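Local coordinates for alpha-L-arabinofuranosidase B (Aspergillus kawachii, PDB 6SXT), which hydrolyses terminal non-reducing alpha-L-arabinofuranosides in arabinoxylan of plant hemicellulose, and also in L-arabinan and arabinogalactan, at residues Tyr34-Gly39 with Thr63-Thr68; Ala56-Gln61 with Lys118-Phe123; Cys70-Ile75 with Ala105-Ala110; Ala455-Val460 with Ser468-Val473. All coordinates share one frame; numbering follows the deposited sequence.

Interaction 1: residues Tyr34-Gly39 with Thr63-Thr68; sequences YQLQRG and TFCANT. With NAG (2-acetamido-2-deoxy-beta-D-glucopyranose), chain D; EDO (1,2-ethanediol), chain B.
R38 lies over one face of the F64 ring. Its guanidinium is stacked flat on the ring, with the planes 10° apart and the centres 4.3 Å apart. The overlap is offset, because F64 CE1 lies under the rim of the guanidinium. Lower in the chain, R38 CD makes a CH-pi contact, 3.7 Å from the centroid of the F64 ring. R38 CG sits between the backbone N and the carbonyl carbon (chi1 67°), and the chain then runs extended to NE across the ring. At its tip, R38 NH1 donates to F64 O at 3.2 Å. This bond is nearly straight (169°), lies in the guanidinium plane and uses a carbonyl lone pair. One residue thus holds R38 by both its ring and its backbone. A salt bridge to D41 holds the other end of the guanidinium and would help fix its rotation.

L36 CB packs 4.0 Å from F64 CE2, and L36 CD1 reaches C65 SG, which is disulfide-bonded to C70. Farther along, T68 CG2 touches R38 CB. A type II beta turn, C65-T68, follows and carries the glycan on N67. This is a cation-pi stack joining strand 34-38 to helix 58-64 in the catalytic domain.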
# COMPACT_ATOMS: atom_id res chain seq x y z
N TYR A 34 1.46 -11.53 10.91
CA TYR A 34 0.76 -10.24 11.08
C TYR A 34 -0.53 -10.43 11.87
O TYR A 34 -0.99 -11.57 12.03
CB TYR A 34 0.51 -9.56 9.72
CG TYR A 34 -0.38 -10.27 8.76
CD1 TYR A 34 0.09 -11.27 7.95
CD2 TYR A 34 -1.72 -9.89 8.59
CE1 TYR A 34 -0.71 -11.87 6.98
CE2 TYR A 34 -2.56 -10.51 7.65
CZ TYR A 34 -2.02 -11.46 6.80
OH TYR A 34 -2.79 -12.10 5.87
N GLN A 35 -1.03 -9.31 12.35
CA GLN A 35 -2.32 -9.23 13.05
C GLN A 35 -3.34 -8.47 12.20
O GLN A 35 -2.98 -7.46 11.58
CB GLN A 35 -2.09 -8.61 14.41
CG GLN A 35 -3.36 -8.65 15.27
CD GLN A 35 -3.21 -7.84 16.53
OE1 GLN A 35 -3.20 -6.63 16.49
NE2 GLN A 35 -3.10 -8.53 17.66
N LEU A 36 -4.55 -8.97 12.24
CA LEU A 36 -5.73 -8.35 11.62
C LEU A 36 -6.65 -7.79 12.69
O LEU A 36 -6.76 -8.44 13.76
CB LEU A 36 -6.51 -9.40 10.86
CG LEU A 36 -5.85 -9.96 9.61
CD1 LEU A 36 -6.53 -11.27 9.21
CD2 LEU A 36 -5.89 -8.94 8.48
N GLN A 37 -7.38 -6.75 12.35
CA GLN A 37 -8.51 -6.25 13.16
C GLN A 37 -9.69 -6.09 12.23
O GLN A 37 -9.49 -5.47 11.16
CB GLN A 37 -8.19 -4.94 13.86
CG GLN A 37 -9.34 -4.46 14.75
CD GLN A 37 -8.95 -3.18 15.47
OE1 GLN A 37 -8.09 -2.41 15.03
NE2 GLN A 37 -9.50 -2.99 16.67
N ARG A 38 -10.83 -6.64 12.57
CA ARG A 38 -12.02 -6.56 11.70
C ARG A 38 -13.00 -5.53 12.24
O ARG A 38 -13.13 -5.35 13.46
CB ARG A 38 -12.67 -7.93 11.51
CG ARG A 38 -13.31 -8.53 12.76
CD ARG A 38 -13.79 -9.92 12.45
NE ARG A 38 -14.31 -10.53 13.65
CZ ARG A 38 -14.66 -11.79 13.76
NH1 ARG A 38 -14.45 -12.65 12.77
NH2 ARG A 38 -15.12 -12.22 14.94
N GLY A 39 -13.73 -4.92 11.33
CA GLY A 39 -14.61 -3.81 11.71
C GLY A 39 -15.88 -4.23 12.38
O GLY A 39 -16.48 -3.40 13.12
N THR A 63 -11.56 -15.88 5.93
CA THR A 63 -12.59 -16.33 6.88
C THR A 63 -12.84 -15.27 7.94
O THR A 63 -14.02 -14.90 8.24
CB THR A 63 -12.12 -17.66 7.50
OG1 THR A 63 -12.09 -18.58 6.41
CG2 THR A 63 -13.03 -18.17 8.59
N PHE A 64 -11.78 -14.74 8.53
CA PHE A 64 -11.90 -13.75 9.63
C PHE A 64 -12.59 -12.49 9.11
O PHE A 64 -13.38 -11.89 9.84
CB PHE A 64 -10.52 -13.43 10.18
CG PHE A 64 -10.56 -12.51 11.35
CD1 PHE A 64 -11.07 -12.95 12.56
CD2 PHE A 64 -10.07 -11.21 11.28
CE1 PHE A 64 -11.07 -12.12 13.67
CE2 PHE A 64 -10.06 -10.39 12.40
CZ PHE A 64 -10.52 -10.87 13.59
N CYS A 65 -12.31 -12.12 7.86
CA CYS A 65 -12.70 -10.82 7.28
C CYS A 65 -14.04 -10.91 6.51
O CYS A 65 -14.43 -9.91 5.91
CB CYS A 65 -11.54 -10.32 6.44
SG CYS A 65 -10.06 -10.06 7.47
N ALA A 66 -14.69 -12.07 6.49
CA ALA A 66 -15.92 -12.29 5.71
C ALA A 66 -17.00 -11.31 6.17
O ALA A 66 -17.20 -11.09 7.38
CB ALA A 66 -16.39 -13.71 5.87
N ASN A 67 -17.70 -10.66 5.23
CA ASN A 67 -18.85 -9.80 5.56
C ASN A 67 -18.43 -8.65 6.47
O ASN A 67 -19.24 -8.20 7.26
CB ASN A 67 -20.01 -10.57 6.19
CG ASN A 67 -20.39 -11.71 5.32
OD1 ASN A 67 -19.98 -12.84 5.60
ND2 ASN A 67 -21.14 -11.39 4.27
N THR A 68 -17.19 -8.17 6.35
CA THR A 68 -16.73 -6.99 7.07
C THR A 68 -15.50 -6.47 6.36
O THR A 68 -15.25 -6.86 5.20
CB THR A 68 -16.53 -7.31 8.56
OG1 THR A 68 -16.32 -6.12 9.30
CG2 THR A 68 -15.41 -8.31 8.86
C1 NAG D . -21.53 -12.41 3.35
C2 NAG D . -23.04 -12.66 3.31
C3 NAG D . -23.36 -13.79 2.31
C4 NAG D . -22.70 -13.53 0.95
C5 NAG D . -21.25 -13.05 1.09
C6 NAG D . -20.68 -12.53 -0.26
C7 NAG D . -24.12 -11.97 5.41
C8 NAG D . -24.53 -12.36 6.79
N2 NAG D . -23.56 -12.93 4.65
O3 NAG D . -24.81 -13.96 2.14
O4 NAG D . -22.82 -14.67 0.10
O5 NAG D . -21.08 -12.00 2.05
O6 NAG D . -21.53 -11.46 -0.77
O7 NAG D . -24.30 -10.83 4.98
C1 EDO B . -4.07 -3.05 18.06
O1 EDO B . -3.17 -4.19 18.03
C2 EDO B . -5.47 -3.27 18.55

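Interaction 2: residues Ala56-Gln61 with Lys118-Phe123; sequences ADASAQ and KAYGVF
The helix that begins at A58 sets its first turn against the strand K118-F123. The backbones come closest at A58 and A119, with CA atoms 5.2 Å apart. No direct hydrogen bond links the two segments. A water lies 2.6 Å from both A56 O and K118 O and probably links the two carbonyls. D57 is the N-cap of the helix: D57 OD1 accepts from A60 N at 3.1 Å, met from above the carboxylate plane.

A58 presses its methyl onto the strand. Its CB is 3.2 Å from K118 O and 3.9 Å from Y120 CE2. One helical turn on, Q61 reaches Y120. Q61 CG is anti to the backbone N (chi1 174°), and the chain stays extended to place the amide over one face of the phenol ring. The amide and ring planes are 19° apart. Q61 NE2 lies nearest, 3.3 Å from Y120 CD2 and offset toward the rim.

Both ends of this amide have partners outside the two segments. Q61 OE1 is hydrogen-bonded to Y34 OH and Q61 NE2 to A107 O, so the buried group is satisfied and its rotation is set. At the far end of the ring, Y120 OH bonds D62 OD1 on the same helix. K118 NZ also makes a weak bond to Y120 OH. Here a glutamine amide lies over one face of a tyrosine ring beside an N-capped helix start, packing helix 58-64 on a strand of the large antiparallel sheet of the catalytic domain.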
# COMPACT_ATOMS: atom_id res chain seq x y z
N ALA A 56 1.80 -17.33 4.06
CA ALA A 56 0.69 -16.92 4.91
C ALA A 56 -0.59 -17.69 4.62
O ALA A 56 -0.91 -17.94 3.45
CB ALA A 56 0.45 -15.42 4.70
N ASP A 57 -1.36 -17.92 5.69
CA ASP A 57 -2.68 -18.57 5.61
C ASP A 57 -3.73 -17.55 5.17
O ASP A 57 -4.51 -17.00 5.99
CB ASP A 57 -3.05 -19.17 6.96
CG ASP A 57 -4.27 -20.06 6.93
OD1 ASP A 57 -4.91 -20.13 5.91
OD2 ASP A 57 -4.47 -20.68 8.03
N ALA A 58 -3.74 -17.22 3.89
CA ALA A 58 -4.67 -16.23 3.32
C ALA A 58 -6.13 -16.70 3.50
O ALA A 58 -7.02 -15.87 3.66
CB ALA A 58 -4.35 -16.04 1.87
N SER A 59 -6.36 -18.00 3.51
CA SER A 59 -7.72 -18.51 3.68
C SER A 59 -8.23 -18.13 5.07
O SER A 59 -9.42 -17.73 5.20
CB SER A 59 -7.71 -20.00 3.39
OG SER A 59 -9.01 -20.49 3.59
N ALA A 60 -7.37 -18.19 6.08
CA ALA A 60 -7.75 -17.79 7.44
C ALA A 60 -8.07 -16.30 7.48
O ALA A 60 -8.97 -15.88 8.19
CB ALA A 60 -6.67 -18.13 8.44
N GLN A 61 -7.37 -15.47 6.71
CA GLN A 61 -7.73 -14.04 6.63
C GLN A 61 -9.12 -13.88 6.00
O GLN A 61 -9.95 -13.18 6.55
CB GLN A 61 -6.71 -13.24 5.84
CG GLN A 61 -7.16 -11.81 5.63
CD GLN A 61 -6.18 -10.93 4.92
OE1 GLN A 61 -5.02 -10.85 5.30
NE2 GLN A 61 -6.66 -10.24 3.88
N LYS A 118 -2.44 -17.91 -2.77
CA LYS A 118 -2.83 -16.52 -2.48
C LYS A 118 -2.17 -16.03 -1.19
O LYS A 118 -1.98 -16.76 -0.22
CB LYS A 118 -4.36 -16.38 -2.40
CG LYS A 118 -4.81 -14.94 -2.63
CD LYS A 118 -6.31 -14.80 -2.71
CE LYS A 118 -6.69 -13.37 -2.92
NZ LYS A 118 -8.14 -13.28 -3.09
N ALA A 119 -1.79 -14.76 -1.22
CA ALA A 119 -1.35 -14.04 -0.02
C ALA A 119 -1.64 -12.57 -0.23
O ALA A 119 -2.03 -12.15 -1.34
CB ALA A 119 0.13 -14.25 0.22
N TYR A 120 -1.45 -11.81 0.84
CA TYR A 120 -1.82 -10.37 0.87
C TYR A 120 -0.64 -9.53 1.30
O TYR A 120 -0.05 -9.82 2.36
CB TYR A 120 -2.98 -10.20 1.84
CG TYR A 120 -4.26 -10.82 1.35
CD1 TYR A 120 -4.98 -10.24 0.31
CD2 TYR A 120 -4.74 -12.02 1.89
CE1 TYR A 120 -6.18 -10.78 -0.13
CE2 TYR A 120 -5.95 -12.55 1.47
CZ TYR A 120 -6.67 -11.94 0.45
OH TYR A 120 -7.83 -12.52 0.00
N GLY A 121 -0.32 -8.50 0.50
CA GLY A 121 0.65 -7.48 0.87
C GLY A 121 0.02 -6.31 1.59
O GLY A 121 -1.17 -6.31 1.87
N VAL A 122 0.84 -5.30 1.82
CA VAL A 122 0.44 -4.11 2.60
C VAL A 122 0.32 -2.93 1.63
O VAL A 122 1.33 -2.35 1.27
CB VAL A 122 1.42 -3.82 3.73
CG1 VAL A 122 0.93 -2.68 4.60
CG2 VAL A 122 1.66 -5.07 4.55
N PHE A 123 -0.91 -2.64 1.22
CA PHE A 123 -1.18 -1.55 0.26
C PHE A 123 -1.39 -0.27 1.07
O PHE A 123 -2.36 -0.19 1.85
CB PHE A 123 -2.41 -1.88 -0.55
CG PHE A 123 -2.67 -0.98 -1.72
CD1 PHE A 123 -3.31 0.25 -1.56
CD2 PHE A 123 -2.34 -1.40 -3.00
CE1 PHE A 123 -3.58 1.06 -2.66
CE2 PHE A 123 -2.62 -0.60 -4.10
CZ PHE A 123 -3.28 0.61 -3.93
O HOH W 1 -2.01 -18.91 1.27

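Interaction 3: residues Cys70-Ile75 with Ala105-Ala110; sequences CLITII and ASAIGA
C70 and A107 join at the edge of a four-stranded antiparallel sheet, where the short strand 105-106 borders strand 70-75. Two backbone bonds tie the segments. I72 N donates to A105 O at 2.9 Å. A107 N donates to C70 O at 3.0 Å. Between them, L71 and S106 form a non-hydrogen-bonded pair, with their CA atoms 4.5 Å apart. L71 CA also makes a CA-H...O contact with A105 O.

The tight part is the buried side around A107. C70 CB meets A107 CB at 3.8 Å. I72 CG1, anti to its carbonyl carbon (chi1 -64°), lies alongside A107 CA, and I72 CD1 extends to S106 O. L36 packs on A107 and V122 on I72, both from the same domain.

The L71 side is looser and partly exposed. Its side chain starts away from strand 105-106, and CD2 returns only as far as A105 O, at 3.6 Å. Beyond S106 the chain turns a corner and leaves the sheet. An ST turn forms there: S106 OG, anti to its backbone N, accepts from I108 N at 3.0 Å in a nearly straight bond of 169°.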
# COMPACT_ATOMS: atom_id res chain seq x y z
N CYS A 70 -11.22 -5.36 7.06
CA CYS A 70 -10.06 -5.70 7.91
C CYS A 70 -8.94 -4.71 7.68
O CYS A 70 -8.71 -4.24 6.55
CB CYS A 70 -9.56 -7.09 7.62
SG CYS A 70 -10.49 -8.36 8.52
N LEU A 71 -8.21 -4.46 8.77
CA LEU A 71 -6.99 -3.66 8.80
C LEU A 71 -5.86 -4.57 9.29
O LEU A 71 -6.11 -5.47 10.11
CB LEU A 71 -7.17 -2.53 9.80
CG LEU A 71 -8.25 -1.50 9.45
CD1 LEU A 71 -8.40 -0.48 10.56
CD2 LEU A 71 -7.96 -0.83 8.11
N ILE A 72 -4.67 -4.31 8.78
CA ILE A 72 -3.43 -4.93 9.30
C ILE A 72 -2.94 -4.06 10.45
O ILE A 72 -2.49 -2.95 10.23
CB ILE A 72 -2.39 -5.12 8.20
CG1 ILE A 72 -2.92 -6.10 7.16
CG2 ILE A 72 -1.09 -5.60 8.78
CD1 ILE A 72 -2.11 -6.07 5.85
N THR A 73 -3.08 -4.55 11.68
CA THR A 73 -2.68 -3.77 12.88
C THR A 73 -1.19 -3.92 13.18
O THR A 73 -0.58 -2.96 13.68
CB THR A 73 -3.51 -4.18 14.09
OG1 THR A 73 -3.51 -5.61 14.11
CG2 THR A 73 -4.92 -3.64 14.03
N ILE A 74 -0.61 -5.10 12.95
CA ILE A 74 0.79 -5.35 13.32
C ILE A 74 1.41 -6.18 12.22
O ILE A 74 0.79 -7.15 11.77
CB ILE A 74 0.92 -6.09 14.67
CG1 ILE A 74 0.08 -5.44 15.78
CG2 ILE A 74 2.41 -6.22 15.06
CD1 ILE A 74 0.14 -6.25 17.07
N ILE A 75 2.62 -5.81 11.83
CA ILE A 75 3.49 -6.68 11.01
C ILE A 75 4.58 -7.15 11.97
O ILE A 75 5.39 -6.37 12.43
CB ILE A 75 4.05 -5.95 9.78
CG1 ILE A 75 2.93 -5.30 8.93
CG2 ILE A 75 4.82 -6.92 8.95
CD1 ILE A 75 3.42 -4.17 8.06
N ALA A 105 -3.26 0.06 7.18
CA ALA A 105 -3.58 -0.45 5.84
C ALA A 105 -4.75 -1.40 5.87
O ALA A 105 -4.89 -2.21 6.79
CB ALA A 105 -2.36 -1.11 5.22
N SER A 106 -5.49 -1.41 4.77
CA SER A 106 -6.42 -2.49 4.45
C SER A 106 -5.65 -3.82 4.44
O SER A 106 -4.50 -3.83 4.04
CB SER A 106 -7.01 -2.25 3.07
OG SER A 106 -7.79 -3.34 2.66
N ALA A 107 -6.34 -4.89 4.76
CA ALA A 107 -5.74 -6.22 4.58
C ALA A 107 -5.88 -6.75 3.16
O ALA A 107 -5.22 -7.73 2.83
CB ALA A 107 -6.41 -7.17 5.51
N ILE A 108 -6.59 -6.07 2.25
CA ILE A 108 -6.97 -6.69 0.95
C ILE A 108 -6.61 -5.82 -0.25
O ILE A 108 -7.07 -6.14 -1.35
CB ILE A 108 -8.47 -7.08 0.91
CG1 ILE A 108 -9.43 -5.90 1.11
CG2 ILE A 108 -8.72 -8.17 1.93
CD1 ILE A 108 -10.86 -6.16 0.80
N GLY A 109 -5.81 -4.79 -0.07
CA GLY A 109 -5.47 -3.94 -1.22
C GLY A 109 -4.37 -4.50 -2.10
O GLY A 109 -4.17 -3.98 -3.20
N ALA A 110 -3.65 -5.55 -1.68
CA ALA A 110 -2.48 -6.04 -2.42
C ALA A 110 -2.48 -7.56 -2.50
O ALA A 110 -1.54 -8.22 -2.06
CB ALA A 110 -1.22 -5.52 -1.80

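Interaction 4: residues Ala455-Val460 with Ser468-Val473; sequences ASNGGV and SFNNDV
N457 lays its side chain flat on the ring of F469. The amide and ring planes are 7° apart and stacked. N457 CB lies over the middle of the ring, 3.6 Å from the F469 centroid, in a CH-pi contact. N457 CG is anti to the backbone N (chi1 -171°). From there the amide passes over the ring toward its root, where N457 ND2 is 3.4 Å from F469 CB. The backbone also takes part: S456 C is 3.4 Å from F469 CE1, and A455 O faces the ring edge in its plane. V473 CG1 covers the opposite face, so the ring is held between a loop and the end of its own short helix.

Next come the polar groups. A water donates to N457 OD1 at 3.0 Å and to N470 OD1 at 2.7 Å. N457 OD1 also accepts from T69 OG1, and N470 ND2 bonds N67 O, so both amides are also tied to the catalytic domain. Within the loop, S456 OG donates to G458 O at 2.7 Å.

Farther out, from the N-cap position, S468 OG donates to D472 OD1, four residues on, at 2.8 Å. R446 forms a salt bridge with D472, a substrate-binding residue. The stack packs the loop after strand 451-455 on helix 469-472 of the beta-trefoil arabinose-binding domain.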
# COMPACT_ATOMS: atom_id res chain seq x y z
N ALA A 455 -16.12 5.74 1.92
CA ALA A 455 -16.15 5.66 3.40
C ALA A 455 -15.42 4.40 3.87
O ALA A 455 -15.53 3.34 3.23
CB ALA A 455 -17.57 5.61 3.90
N SER A 456 -14.81 4.55 5.04
CA SER A 456 -14.25 3.42 5.80
C SER A 456 -15.26 2.95 6.85
O SER A 456 -16.14 3.70 7.26
CB SER A 456 -12.90 3.75 6.33
OG SER A 456 -12.94 4.86 7.23
N ASN A 457 -15.06 1.72 7.32
CA ASN A 457 -15.89 1.07 8.36
C ASN A 457 -15.38 1.58 9.70
O ASN A 457 -14.51 0.94 10.30
CB ASN A 457 -15.84 -0.44 8.18
CG ASN A 457 -16.79 -1.26 9.03
OD1 ASN A 457 -16.73 -2.51 9.03
ND2 ASN A 457 -17.72 -0.59 9.66
N GLY A 458 -15.89 2.72 10.16
CA GLY A 458 -15.27 3.50 11.22
C GLY A 458 -14.18 4.38 10.69
O GLY A 458 -13.49 4.00 9.73
N GLY A 459 -14.03 5.55 11.28
CA GLY A 459 -13.01 6.50 10.84
C GLY A 459 -13.29 7.89 11.33
O GLY A 459 -14.28 8.09 12.07
N VAL A 460 -12.47 8.81 10.92
CA VAL A 460 -12.55 10.19 11.44
C VAL A 460 -13.63 11.00 10.72
O VAL A 460 -13.95 12.09 11.26
CB VAL A 460 -11.19 10.88 11.40
CG1 VAL A 460 -10.15 10.13 12.20
CG2 VAL A 460 -10.69 11.17 9.99
N SER A 468 -24.80 0.78 10.07
CA SER A 468 -25.38 0.41 8.76
C SER A 468 -24.26 0.35 7.70
O SER A 468 -24.59 0.37 6.53
CB SER A 468 -26.46 1.42 8.33
OG SER A 468 -27.27 0.91 7.31
N PHE A 469 -23.01 0.16 8.11
CA PHE A 469 -21.89 0.23 7.14
C PHE A 469 -22.09 -0.86 6.09
O PHE A 469 -22.06 -0.57 4.88
CB PHE A 469 -20.51 0.12 7.81
CG PHE A 469 -19.43 0.20 6.77
CD1 PHE A 469 -18.95 1.42 6.33
CD2 PHE A 469 -18.92 -0.96 6.23
CE1 PHE A 469 -17.94 1.47 5.39
CE2 PHE A 469 -17.91 -0.90 5.27
CZ PHE A 469 -17.43 0.31 4.85
N ASN A 470 -22.21 -2.11 6.50
CA ASN A 470 -22.27 -3.23 5.56
C ASN A 470 -23.43 -2.99 4.57
O ASN A 470 -23.26 -3.25 3.38
CB ASN A 470 -22.45 -4.57 6.25
CG ASN A 470 -21.16 -5.09 6.88
OD1 ASN A 470 -20.17 -4.37 6.97
ND2 ASN A 470 -21.24 -6.35 7.27
N ASN A 471 -24.60 -2.60 5.05
CA ASN A 471 -25.75 -2.38 4.12
C ASN A 471 -25.47 -1.18 3.20
O ASN A 471 -25.74 -1.31 1.96
CB ASN A 471 -27.03 -2.19 4.93
CG ASN A 471 -27.54 -3.48 5.51
OD1 ASN A 471 -27.30 -4.57 4.99
ND2 ASN A 471 -28.34 -3.35 6.56
N ASP A 472 -24.89 -0.12 3.74
CA ASP A 472 -24.70 1.17 3.02
C ASP A 472 -23.58 1.07 1.98
O ASP A 472 -23.48 2.00 1.18
CB ASP A 472 -24.44 2.33 3.95
CG ASP A 472 -25.57 2.67 4.94
OD1 ASP A 472 -26.67 2.02 4.84
OD2 ASP A 472 -25.29 3.52 5.79
N VAL A 473 -22.81 -0.04 1.97
CA VAL A 473 -21.78 -0.25 0.91
C VAL A 473 -22.17 -1.40 -0.00
O VAL A 473 -21.32 -1.81 -0.81
CB VAL A 473 -20.38 -0.46 1.53
CG1 VAL A 473 -19.97 0.68 2.43
CG2 VAL A 473 -20.24 -1.82 2.21
O HOH W 2 -18.72 -4.77 9.21

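Overall arrangement
Interactions 1, 2 and 3 form one continuous patch of the catalytic domain, with centres 9 to 11 Å apart. Interactions 1 and 2 share helix 58-64, and Y34 OH meets Q61 OE1 at 2.6 Å between them. Interactions 1 and 3 share a sheet and are joined by the C65-C70 disulfide. Interaction 3 is nested in the chain loop closed by interaction 2, and G121 N meets A110 O at 2.8 Å. Interaction 4 belongs to the arabinose-binding domain. It touches interaction 1 across the domain interface, where N67 O is 2.7 Å from N470 ND2. Interaction 4 alone contains a substrate-binding residue, D472; the nucleophile E205 and proton donor D281 belong to none of the four.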